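PDB 4XG1: diaminopimelate decarboxylase from Psychromonas ingrahamii, which probably catalyses the pyridoxal phosphate-dependent decarboxylation of meso-diaminopimelate to L-lysine, the step that completes lysine biosynthesis by the diaminopimelate route. Local coordinates for residues 55-60 / 99-104; 70-75 / 277-282; 79-84 / 88-93. All coordinates share one frame; numbering follows the deposited sequence.

Contact 1. Residues 55-60 / 99-104; sequences LICYAV and KIVFSG. With LLP ((2S)-2-amino-6-[[3-hydroxy-2-methyl-5-(phosphonooxymethyl)pyridin-4-yl]methylideneamino]hexanoic acid), chain T.
The pyridine ring of LLP is approached from both segments near the point where they leave the sheet. Ala59 CB lies to one side of the ring plane, beyond the rim, and comes within 3.7 Å of C5', the carbon that carries the phosphate. The ring methyl C2' of LLP meets Ser103 instead, with OG at 3.8 Å and CB about equally near. Ser103 OG is also hydrogen-bonded to Asp80, which holds it from the protein side. The Tyr58 ring has no contact with 99-104; the amide nitrogen Val60 N sits 4.0 Å above the plane of one of its faces, displaced toward the rim.

Strands 54-59 and 100-102 belong to the parallel barrel of the TIM fold, but strand 78-81 runs between them and pairs with both. The closest alpha carbons, Cys57 CA and Ile100 CA, are 6.9 Å apart, so the segments meet through side chains and not through a backbone ladder. Cys57 SG, beside its own backbone N (chi1 -70°), reaches Val101 CG1 at 4.2 Å and rests against the carbonyl Lys99 O. Val101 touches Glu274 as well.

At the other end Leu55 and Lys99 cross at about a right angle. Leu55 CG is anti to the backbone N (chi1 -177°), which carries the branch across: CD2 lies 3.9 Å from Lys99 CB, and CD1 touches CD farther along the same chain. Lys99 then runs on, extended beyond CG, until NZ bonds to Gly76 O.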
loop_
_atom_site.group_PDB
_atom_site.type_symbol
_atom_site.label_atom_id
_atom_site.label_comp_id
_atom_site.label_asym_id
_atom_site.label_seq_id
_atom_site.Cartn_x
_atom_site.Cartn_y
_atom_site.Cartn_z
ATOM N N LEU B 55 31.474 0.424 -2.331
ATOM C CA LEU B 55 30.399 0.243 -3.288
ATOM C C LEU B 55 29.119 0.925 -2.814
ATOM O O LEU B 55 28.736 0.829 -1.653
ATOM C CB LEU B 55 30.155 -1.233 -3.552
ATOM C CG LEU B 55 29.094 -1.520 -4.601
ATOM C CD1 LEU B 55 29.460 -0.900 -5.933
ATOM C CD2 LEU B 55 28.908 -3.009 -4.747
ATOM N N ILE B 56 28.472 1.617 -3.733
ATOM C CA ILE B 56 27.160 2.159 -3.464
ATOM C C ILE B 56 26.083 1.290 -4.049
ATOM O O ILE B 56 25.918 1.189 -5.266
ATOM C CB ILE B 56 27.087 3.580 -3.928
ATOM C CG1 ILE B 56 28.152 4.304 -3.135
ATOM C CG2 ILE B 56 25.683 4.122 -3.731
ATOM C CD1 ILE B 56 28.008 5.792 -3.125
ATOM N N CYS B 57 25.404 0.595 -3.140
ATOM C CA CYS B 57 24.328 -0.327 -3.455
ATOM C C CYS B 57 22.956 0.349 -3.264
ATOM O O CYS B 57 22.365 0.250 -2.220
ATOM C CB CYS B 57 24.414 -1.521 -2.552
ATOM S SG CYS B 57 25.823 -2.511 -2.953
ATOM N N TYR B 58 22.489 1.052 -4.281
ATOM C CA TYR B 58 21.200 1.713 -4.219
ATOM C C TYR B 58 20.135 0.790 -3.717
ATOM O O TYR B 58 20.056 -0.387 -4.127
ATOM C CB TYR B 58 20.811 2.250 -5.576
ATOM C CG TYR B 58 19.392 2.718 -5.617
ATOM C CD1 TYR B 58 18.963 3.778 -4.847
ATOM C CD2 TYR B 58 18.479 2.112 -6.471
ATOM C CE1 TYR B 58 17.648 4.240 -4.930
ATOM C CE2 TYR B 58 17.167 2.549 -6.542
ATOM C CZ TYR B 58 16.760 3.607 -5.773
ATOM O OH TYR B 58 15.485 4.000 -5.882
ATOM N N ALA B 59 19.313 1.309 -2.819
ATOM C CA ALA B 59 18.239 0.515 -2.219
ATOM C C ALA B 59 16.988 0.538 -3.133
ATOM O O ALA B 59 16.219 1.487 -3.160
ATOM C CB ALA B 59 17.907 1.059 -0.850
ATOM N N VAL B 60 16.807 -0.556 -3.857
ATOM C CA VAL B 60 15.815 -0.657 -4.945
ATOM C C VAL B 60 14.389 -0.357 -4.480
ATOM O O VAL B 60 13.630 0.313 -5.176
ATOM C CB VAL B 60 15.883 -2.062 -5.568
ATOM C CG1 VAL B 60 14.764 -2.290 -6.558
ATOM C CG2 VAL B 60 17.237 -2.211 -6.251
ATOM N N LYS B 99 27.339 -6.843 -8.265
ATOM C CA LYS B 99 27.298 -5.703 -7.370
ATOM C C LYS B 99 25.984 -5.617 -6.600
ATOM O O LYS B 99 25.560 -4.536 -6.174
ATOM C CB LYS B 99 27.503 -4.436 -8.136
ATOM C CG LYS B 99 28.813 -4.416 -8.873
ATOM C CD LYS B 99 29.130 -3.001 -9.362
ATOM C CE LYS B 99 30.245 -3.022 -10.359
ATOM N NZ LYS B 99 30.474 -1.630 -10.828
ATOM N N ILE B 100 25.365 -6.766 -6.412
ATOM C CA ILE B 100 24.077 -6.825 -5.750
ATOM C C ILE B 100 24.252 -7.471 -4.395
ATOM O O ILE B 100 24.733 -8.608 -4.309
ATOM C CB ILE B 100 23.074 -7.687 -6.529
ATOM C CG1 ILE B 100 22.563 -6.895 -7.724
ATOM C CG2 ILE B 100 21.887 -8.075 -5.652
ATOM C CD1 ILE B 100 21.571 -7.666 -8.565
ATOM N N VAL B 101 23.792 -6.788 -3.358
ATOM C CA VAL B 101 23.593 -7.462 -2.075
ATOM C C VAL B 101 22.109 -7.617 -1.807
ATOM O O VAL B 101 21.309 -6.792 -2.211
ATOM C CB VAL B 101 24.341 -6.755 -0.926
ATOM C CG1 VAL B 101 25.765 -6.428 -1.380
ATOM C CG2 VAL B 101 23.656 -5.469 -0.507
ATOM N N PHE B 102 21.752 -8.718 -1.187
ATOM C CA PHE B 102 20.387 -9.123 -0.924
ATOM C C PHE B 102 20.065 -9.115 0.583
ATOM O O PHE B 102 20.450 -9.993 1.286
ATOM C CB PHE B 102 20.228 -10.498 -1.527
ATOM C CG PHE B 102 18.848 -11.057 -1.571
ATOM C CD1 PHE B 102 17.730 -10.366 -1.217
ATOM C CD2 PHE B 102 18.695 -12.312 -2.029
ATOM C CE1 PHE B 102 16.505 -10.928 -1.293
ATOM C CE2 PHE B 102 17.477 -12.892 -2.090
ATOM C CZ PHE B 102 16.359 -12.184 -1.716
ATOM N N SER B 103 19.312 -8.114 1.027
ATOM C CA SER B 103 18.775 -7.986 2.401
ATOM C C SER B 103 17.391 -8.637 2.527
ATOM O O SER B 103 16.795 -9.035 1.534
ATOM C CB SER B 103 18.675 -6.513 2.795
ATOM O OG SER B 103 19.768 -5.731 2.299
ATOM N N GLY B 104 16.912 -8.825 3.743
ATOM C CA GLY B 104 15.552 -9.335 3.951
ATOM C C GLY B 104 15.423 -10.462 4.958
ATOM O O GLY B 104 16.176 -11.406 4.918
HETATM N N1 LLP T . 18.880 -1.183 3.605
HETATM C C2 LLP T . 17.986 -1.907 4.288
HETATM C "C2'" LLP T . 18.377 -3.273 4.791
HETATM C C3 LLP T . 16.642 -1.334 4.494
HETATM O O3 LLP T . 15.712 -2.014 5.204
HETATM C C4 LLP T . 16.341 0.003 3.971
HETATM C "C4'" LLP T . 15.021 0.682 4.159
HETATM C C5 LLP T . 17.413 0.702 3.235
HETATM C C6 LLP T . 18.627 0.048 3.080
HETATM C "C5'" LLP T . 17.228 2.067 2.629
HETATM O OP4 LLP T . 16.921 3.030 3.557
HETATM P P LLP T . 16.750 4.583 3.198
HETATM O OP1 LLP T . 15.839 4.578 1.979
HETATM O OP2 LLP T . 16.258 5.299 4.477
HETATM O OP3 LLP T . 18.158 5.182 3.014
HETATM N N LLP T . 8.294 3.063 3.632
HETATM C CA LLP T . 9.107 3.942 4.568
HETATM C CB LLP T . 10.603 3.734 4.358
HETATM C CG LLP T . 11.285 2.758 5.297
HETATM C CD LLP T . 12.157 1.764 4.563
HETATM C CE LLP T . 12.991 0.944 5.566
HETATM N NZ LLP T . 14.049 0.060 5.036
HETATM C C LLP T . 8.818 5.388 4.245
HETATM O O LLP T . 8.119 5.703 3.297
HETATM O OXT LLP T . 9.279 6.308 4.899
#

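Contact 2. Residues 70-75 / 277-282; sequences NLMARM and RAIMAN. With LLP ((2S)-2-amino-6-[[3-hydroxy-2-methyl-5-(phosphonooxymethyl)pyridin-4-yl]methylideneamino]hexanoic acid), chain T.
Met72, Ile279 and Met280 form a small apolar cluster beside the cofactor site, where helix 277-280 begins at the phosphate of LLP. The alpha carbons nearest each other, Met72 CA and Ile279 CA, are 10.4 Å apart, so long side chains have to span the interval. Met72 makes the longer reach: its chain starts beside the backbone N, bends at chi2 (-58°) and then straightens, delivering the terminal methyl to the other helix. Met72 CE is 3.9 Å from Ile279 CG2, the two side chains sliding past each other in opposite directions. The same methyl lies 4.2 Å from Met280 SD, and here the sulfur-bearing chains cross obliquely. All three residues also pack on Tyr58 of strand 54-59, which places the cluster against the outside of the barrel wall.

Arg277 takes no part in that packing but opens the same helix. Its backbone N donates to phosphate oxygen OP1 of LLP over 2.7 Å, nearly straight at 164°. The guanidinium grips the carboxylate at the far end of the lysine moiety: Arg277 NH1 to LLP OXT is 3.0 Å and NH2 to the same oxygen is 3.3 Å. OXT lies at the edge of the guanidinium, in its plane, so one oxygen receives a forked pair. Ser203 holds NH2 and Tyr245 holds NH1, fixing the turn of the group.

A single residue thus grips both ends of the adduct, its backbone at the phosphate and its side chain at the carboxylate. The helix start would be expected to favour the negative phosphate, and the fork is consistent with recognition of the amino-acid end that survives decarboxylation.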
loop_
_atom_site.group_PDB
_atom_site.type_symbol
_atom_site.label_atom_id
_atom_site.label_comp_id
_atom_site.label_asym_id
_atom_site.label_seq_id
_atom_site.Cartn_x
_atom_site.Cartn_y
_atom_site.Cartn_z
ATOM N N ASN B 70 18.258 1.852 -14.216
ATOM C CA ASN B 70 19.172 1.879 -15.326
ATOM C C ASN B 70 20.102 3.050 -15.216
ATOM O O ASN B 70 21.277 2.920 -15.484
ATOM C CB ASN B 70 18.398 1.942 -16.637
ATOM C CG ASN B 70 19.323 2.021 -17.843
ATOM O OD1 ASN B 70 19.472 3.080 -18.414
ATOM N ND2 ASN B 70 19.966 0.899 -18.194
ATOM N N LEU B 71 19.597 4.188 -14.775
ATOM C CA LEU B 71 20.472 5.318 -14.533
ATOM C C LEU B 71 21.596 4.935 -13.578
ATOM O O LEU B 71 22.757 5.253 -13.834
ATOM C CB LEU B 71 19.718 6.490 -13.949
ATOM C CG LEU B 71 18.716 7.177 -14.859
ATOM C CD1 LEU B 71 18.146 8.397 -14.134
ATOM C CD2 LEU B 71 19.356 7.592 -16.173
ATOM N N MET B 72 21.259 4.260 -12.489
ATOM C CA MET B 72 22.276 3.850 -11.563
ATOM C C MET B 72 23.244 2.885 -12.252
ATOM O O MET B 72 24.460 2.973 -12.043
ATOM C CB MET B 72 21.708 3.104 -10.355
ATOM C CG MET B 72 20.603 3.773 -9.599
ATOM S SD MET B 72 20.958 5.386 -8.930
ATOM C CE MET B 72 19.279 5.752 -8.489
ATOM N N ALA B 73 22.700 1.915 -12.976
ATOM C CA ALA B 73 23.503 0.862 -13.586
ATOM C C ALA B 73 24.571 1.455 -14.544
ATOM O O ALA B 73 25.707 0.995 -14.579
ATOM C CB ALA B 73 22.633 -0.116 -14.317
ATOM N N ARG B 74 24.208 2.516 -15.250
ATOM C CA ARG B 74 25.120 3.209 -16.143
ATOM C C ARG B 74 26.262 3.876 -15.404
ATOM O O ARG B 74 27.400 3.899 -15.909
ATOM C CB ARG B 74 24.391 4.265 -16.973
ATOM C CG ARG B 74 23.572 3.649 -18.080
ATOM C CD ARG B 74 22.701 4.645 -18.792
ATOM N NE ARG B 74 23.513 5.719 -19.326
ATOM C CZ ARG B 74 24.225 5.611 -20.450
ATOM N NH1 ARG B 74 24.235 4.472 -21.182
ATOM N NH2 ARG B 74 24.919 6.666 -20.850
ATOM N N MET B 75 25.970 4.437 -14.237
ATOM C CA MET B 75 27.010 5.055 -13.457
ATOM C C MET B 75 27.852 4.037 -12.715
ATOM O O MET B 75 28.728 4.423 -11.949
ATOM C CB MET B 75 26.417 6.057 -12.504
ATOM C CG MET B 75 25.770 7.213 -13.210
ATOM S SD MET B 75 25.117 8.426 -12.053
ATOM C CE MET B 75 24.013 7.402 -11.068
ATOM N N ARG B 277 16.262 6.594 0.206
ATOM C CA ARG B 277 15.635 7.905 0.352
ATOM C C ARG B 277 16.540 9.082 -0.031
ATOM O O ARG B 277 16.124 9.981 -0.737
ATOM C CB ARG B 277 15.153 8.072 1.781
ATOM C CG ARG B 277 14.305 9.296 2.025
ATOM C CD ARG B 277 14.005 9.551 3.501
ATOM N NE ARG B 277 13.734 8.373 4.286
ATOM C CZ ARG B 277 12.550 7.806 4.492
ATOM N NH1 ARG B 277 11.432 8.253 3.959
ATOM N NH2 ARG B 277 12.504 6.708 5.241
ATOM N N ALA B 278 17.781 9.073 0.449
ATOM C CA ALA B 278 18.688 10.203 0.266
ATOM C C ALA B 278 18.984 10.422 -1.206
ATOM O O ALA B 278 19.173 11.556 -1.655
ATOM C CB ALA B 278 19.966 9.972 1.014
ATOM N N ILE B 279 18.940 9.345 -1.976
ATOM C CA ILE B 279 19.081 9.490 -3.420
ATOM C C ILE B 279 17.801 9.919 -4.112
ATOM O O ILE B 279 17.827 10.789 -4.962
ATOM C CB ILE B 279 19.642 8.221 -4.057
ATOM C CG1 ILE B 279 21.078 8.042 -3.593
ATOM C CG2 ILE B 279 19.586 8.309 -5.579
ATOM C CD1 ILE B 279 21.672 6.718 -3.992
ATOM N N MET B 280 16.673 9.335 -3.769
ATOM C CA MET B 280 15.453 9.509 -4.606
ATOM C C MET B 280 14.402 10.457 -4.094
ATOM O O MET B 280 13.625 10.973 -4.891
ATOM C CB MET B 280 14.793 8.161 -4.832
ATOM C CG MET B 280 15.596 7.221 -5.701
ATOM S SD MET B 280 15.844 7.806 -7.374
ATOM C CE MET B 280 14.215 8.380 -7.862
ATOM N N ALA B 281 14.343 10.690 -2.788
ATOM C CA ALA B 281 13.181 11.396 -2.228
ATOM C C ALA B 281 12.846 12.660 -2.987
ATOM O O ALA B 281 11.762 12.815 -3.540
ATOM C CB ALA B 281 13.378 11.690 -0.782
ATOM N N ASN B 282 13.813 13.554 -3.066
ATOM C CA ASN B 282 13.575 14.855 -3.692
ATOM C C ASN B 282 13.939 14.877 -5.168
ATOM O O ASN B 282 13.856 15.930 -5.803
ATOM C CB ASN B 282 14.303 15.936 -2.918
ATOM C CG ASN B 282 13.626 16.236 -1.595
ATOM O OD1 ASN B 282 12.416 16.461 -1.545
ATOM N ND2 ASN B 282 14.400 16.231 -0.507
HETATM N N1 LLP T . 18.880 -1.183 3.605
HETATM C C2 LLP T . 17.986 -1.907 4.288
HETATM C "C2'" LLP T . 18.377 -3.273 4.791
HETATM C C3 LLP T . 16.642 -1.334 4.494
HETATM O O3 LLP T . 15.712 -2.014 5.204
HETATM C C4 LLP T . 16.341 0.003 3.971
HETATM C "C4'" LLP T . 15.021 0.682 4.159
HETATM C C5 LLP T . 17.413 0.702 3.235
HETATM C C6 LLP T . 18.627 0.048 3.080
HETATM C "C5'" LLP T . 17.228 2.067 2.629
HETATM O OP4 LLP T . 16.921 3.030 3.557
HETATM P P LLP T . 16.750 4.583 3.198
HETATM O OP1 LLP T . 15.839 4.578 1.979
HETATM O OP2 LLP T . 16.258 5.299 4.477
HETATM O OP3 LLP T . 18.158 5.182 3.014
HETATM N N LLP T . 8.294 3.063 3.632
HETATM C CA LLP T . 9.107 3.942 4.568
HETATM C CB LLP T . 10.603 3.734 4.358
HETATM C CG LLP T . 11.285 2.758 5.297
HETATM C CD LLP T . 12.157 1.764 4.563
HETATM C CE LLP T . 12.991 0.944 5.566
HETATM N NZ LLP T . 14.049 0.060 5.036
HETATM C C LLP T . 8.818 5.388 4.245
HETATM O O LLP T . 8.119 5.703 3.297
HETATM O OXT LLP T . 9.279 6.308 4.899
#

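Contact 3. Residues 79-84 / 88-93; sequences FDIVSV and MRVIQA. With LLP ((2S)-2-amino-6-[[3-hydroxy-2-methyl-5-(phosphonooxymethyl)pyridin-4-yl]methylideneamino]hexanoic acid), chain T; SCN (thiocyanate ion), chain E.
Phe79 runs along the isopropyl group of Val90 from its first carbon outward. CB is 3.9 Å from Val90 CG2, and CG touches both Val90 methyls. At the ring the branches part: CD1 keeps to CG2, whereas CD2 comes to 3.7 Å from Val90 CG1, with CE2 grazing the same methyl. Beyond these, CZ at the tip packs against Met72 of helix 66-74. A CH-pi contact results, Val90 CG2 standing 4.2 Å from the Phe79 ring centroid and 29° off the normal, an off-centre approach. Phe79 CG lies beside the backbone N (chi1 -64°), which directs the ring at the helix. Two residues farther along the strand, Ile81 CG2 meets Val90 CG2 at 4.2 Å.

This is the strand-helix interface of a beta-alpha-beta unit, on the outer side of the TIM barrel, strand 78-81 leading into helix 84-92 and on to strand 100-102. Asp80, between Phe79 and Ile81, points the other way, into the barrel, where OD2 is 3.2 Å from the pyridine nitrogen N1 of LLP.

Ser83 takes the N-cap position, its OG bonded to Glu86 N, and Met88 N donates to Val84 O over 2.9 Å (165°) in the first helical turn. Bent at chi2 and chi3, Met88 also brings CE against Val84 CG2.

The extended Arg89 chain forms weak bonds from NE and NH2 to the nitrogen of a thiocyanate ion, probably from the crystallisation liquor, and a salt bridge from NH1 to Glu416 of the second subunit. With an alanine here, that glutamate would probably be left without its charged mate across the dimer interface.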
loop_
_atom_site.group_PDB
_atom_site.type_symbol
_atom_site.label_atom_id
_atom_site.label_comp_id
_atom_site.label_asym_id
_atom_site.label_seq_id
_atom_site.Cartn_x
_atom_site.Cartn_y
_atom_site.Cartn_z
ATOM N N PHE B 79 23.486 -2.478 -6.156
ATOM C CA PHE B 79 22.092 -2.475 -5.774
ATOM C C PHE B 79 21.872 -3.311 -4.554
ATOM O O PHE B 79 22.469 -4.376 -4.407
ATOM C CB PHE B 79 21.258 -3.015 -6.909
ATOM C CG PHE B 79 21.319 -2.153 -8.128
ATOM C CD1 PHE B 79 20.484 -1.057 -8.259
ATOM C CD2 PHE B 79 22.253 -2.414 -9.139
ATOM C CE1 PHE B 79 20.571 -0.225 -9.368
ATOM C CE2 PHE B 79 22.359 -1.588 -10.236
ATOM C CZ PHE B 79 21.515 -0.490 -10.359
ATOM N N ASP B 80 21.033 -2.811 -3.663
ATOM C CA ASP B 80 20.584 -3.578 -2.506
ATOM C C ASP B 80 19.134 -3.989 -2.793
ATOM O O ASP B 80 18.307 -3.137 -3.095
ATOM C CB ASP B 80 20.692 -2.693 -1.265
ATOM C CG ASP B 80 20.137 -3.345 -0.026
ATOM O OD1 ASP B 80 20.288 -4.585 0.128
ATOM O OD2 ASP B 80 19.550 -2.590 0.807
ATOM N N ILE B 81 18.854 -5.274 -2.710
ATOM C CA ILE B 81 17.587 -5.806 -3.086
ATOM C C ILE B 81 17.010 -6.568 -1.928
ATOM O O ILE B 81 17.748 -6.995 -1.033
ATOM C CB ILE B 81 17.666 -6.790 -4.281
ATOM C CG1 ILE B 81 18.353 -8.098 -3.887
ATOM C CG2 ILE B 81 18.342 -6.136 -5.481
ATOM C CD1 ILE B 81 18.382 -9.114 -5.000
ATOM N N VAL B 82 15.684 -6.761 -1.949
ATOM C CA VAL B 82 14.995 -7.526 -0.918
ATOM C C VAL B 82 14.104 -8.626 -1.425
ATOM O O VAL B 82 13.410 -9.259 -0.625
ATOM C CB VAL B 82 14.150 -6.615 0.003
ATOM C CG1 VAL B 82 15.071 -5.627 0.714
ATOM C CG2 VAL B 82 13.094 -5.866 -0.797
ATOM N N SER B 83 14.137 -8.910 -2.715
ATOM C CA SER B 83 13.285 -9.965 -3.262
ATOM C C SER B 83 13.794 -10.393 -4.596
ATOM O O SER B 83 14.573 -9.679 -5.221
ATOM C CB SER B 83 11.834 -9.486 -3.418
ATOM O OG SER B 83 11.729 -8.495 -4.419
ATOM N N VAL B 84 13.316 -11.531 -5.060
ATOM C CA VAL B 84 13.627 -11.964 -6.397
ATOM C C VAL B 84 13.013 -11.022 -7.437
ATOM O O VAL B 84 13.517 -10.862 -8.522
ATOM C CB VAL B 84 13.171 -13.433 -6.641
ATOM C CG1 VAL B 84 11.657 -13.597 -6.489
ATOM C CG2 VAL B 84 13.603 -13.892 -8.045
ATOM N N MET B 88 15.257 -9.428 -10.401
ATOM C CA MET B 88 14.913 -9.426 -11.841
ATOM C C MET B 88 14.781 -8.027 -12.389
ATOM O O MET B 88 15.137 -7.775 -13.529
ATOM C CB MET B 88 13.640 -10.235 -12.097
ATOM C CG MET B 88 13.780 -11.724 -11.729
ATOM S SD MET B 88 15.280 -12.453 -12.461
ATOM C CE MET B 88 15.830 -13.550 -11.162
ATOM N N ARG B 89 14.282 -7.109 -11.586
ATOM C CA ARG B 89 14.201 -5.726 -12.016
ATOM C C ARG B 89 15.591 -5.194 -12.316
ATOM O O ARG B 89 15.833 -4.593 -13.350
ATOM C CB ARG B 89 13.558 -4.835 -10.942
ATOM C CG ARG B 89 12.042 -4.808 -10.972
ATOM C CD ARG B 89 11.462 -3.896 -9.894
ATOM N NE ARG B 89 10.045 -3.656 -10.093
ATOM C CZ ARG B 89 9.536 -2.854 -11.024
ATOM N NH1 ARG B 89 10.320 -2.135 -11.840
ATOM N NH2 ARG B 89 8.225 -2.741 -11.171
ATOM N N VAL B 90 16.520 -5.439 -11.405
ATOM C CA VAL B 90 17.876 -4.954 -11.589
ATOM C C VAL B 90 18.587 -5.561 -12.811
ATOM O O VAL B 90 19.257 -4.866 -13.553
ATOM C CB VAL B 90 18.712 -5.217 -10.344
ATOM C CG1 VAL B 90 20.204 -5.068 -10.669
ATOM C CG2 VAL B 90 18.328 -4.231 -9.259
ATOM N N ILE B 91 18.427 -6.852 -13.016
ATOM C CA ILE B 91 18.982 -7.474 -14.191
ATOM C C ILE B 91 18.354 -6.918 -15.432
ATOM O O ILE B 91 19.049 -6.565 -16.393
ATOM C CB ILE B 91 18.778 -8.977 -14.177
ATOM C CG1 ILE B 91 19.700 -9.608 -13.117
ATOM C CG2 ILE B 91 19.104 -9.560 -15.548
ATOM C CD1 ILE B 91 19.314 -11.022 -12.726
ATOM N N GLN B 92 17.032 -6.808 -15.412
ATOM C CA GLN B 92 16.317 -6.262 -16.539
ATOM C C GLN B 92 16.890 -4.898 -16.907
ATOM O O GLN B 92 17.020 -4.591 -18.065
ATOM C CB GLN B 92 14.817 -6.163 -16.207
ATOM C CG GLN B 92 13.967 -5.977 -17.437
ATOM C CD GLN B 92 14.043 -7.128 -18.395
ATOM O OE1 GLN B 92 14.281 -6.922 -19.587
ATOM N NE2 GLN B 92 13.855 -8.338 -17.900
ATOM N N ALA B 93 17.155 -4.058 -15.912
ATOM C CA ALA B 93 17.620 -2.701 -16.155
ATOM C C ALA B 93 19.091 -2.626 -16.529
ATOM O O ALA B 93 19.611 -1.536 -16.756
ATOM C CB ALA B 93 17.355 -1.837 -14.941
HETATM N N1 LLP T . 18.880 -1.183 3.605
HETATM C C2 LLP T . 17.986 -1.907 4.288
HETATM C "C2'" LLP T . 18.377 -3.273 4.791
HETATM C C3 LLP T . 16.642 -1.334 4.494
HETATM O O3 LLP T . 15.712 -2.014 5.204
HETATM C C4 LLP T . 16.341 0.003 3.971
HETATM C "C4'" LLP T . 15.021 0.682 4.159
HETATM C C5 LLP T . 17.413 0.702 3.235
HETATM C C6 LLP T . 18.627 0.048 3.080
HETATM C "C5'" LLP T . 17.228 2.067 2.629
HETATM O OP4 LLP T . 16.921 3.030 3.557
HETATM P P LLP T . 16.750 4.583 3.198
HETATM O OP1 LLP T . 15.839 4.578 1.979
HETATM O OP2 LLP T . 16.258 5.299 4.477
HETATM O OP3 LLP T . 18.158 5.182 3.014
HETATM N N LLP T . 8.294 3.063 3.632
HETATM C CA LLP T . 9.107 3.942 4.568
HETATM C CB LLP T . 10.603 3.734 4.358
HETATM C CG LLP T . 11.285 2.758 5.297
HETATM C CD LLP T . 12.157 1.764 4.563
HETATM C CE LLP T . 12.991 0.944 5.566
HETATM N NZ LLP T . 14.049 0.060 5.036
HETATM C C LLP T . 8.818 5.388 4.245
HETATM O O LLP T . 8.119 5.703 3.297
HETATM O OXT LLP T . 9.279 6.308 4.899
HETATM S S SCN E . 7.588 -1.916 -7.093
HETATM C C SCN E . 7.275 -3.171 -7.856
HETATM N N SCN E . 7.045 -4.149 -8.432
#

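Overall arrangement
All three contacts lie in the pyridoxal-binding TIM barrel, and each contributes residues that reach LLP: Ala59 and Ser103, Arg277, and Asp80. Contacts 1 and 3 have centres about 9 Å apart. Contacts 1 and 2 have centres about 12 Å apart. Contacts 2 and 3 have centres about 14 Å apart. Along the chain come 55-60, 70-75, 79-84, 88-93, 99-104 and finally 277-282, so contact 3 falls within the span of both others, and contacts 1 and 2 interlock. Contact 3 uses strand 78-81, the sheet neighbour of both strands of contact 1. Tyr58 joins contact 1 to contact 2. Successive barrel units and a distant helix thereby serve one cofactor site.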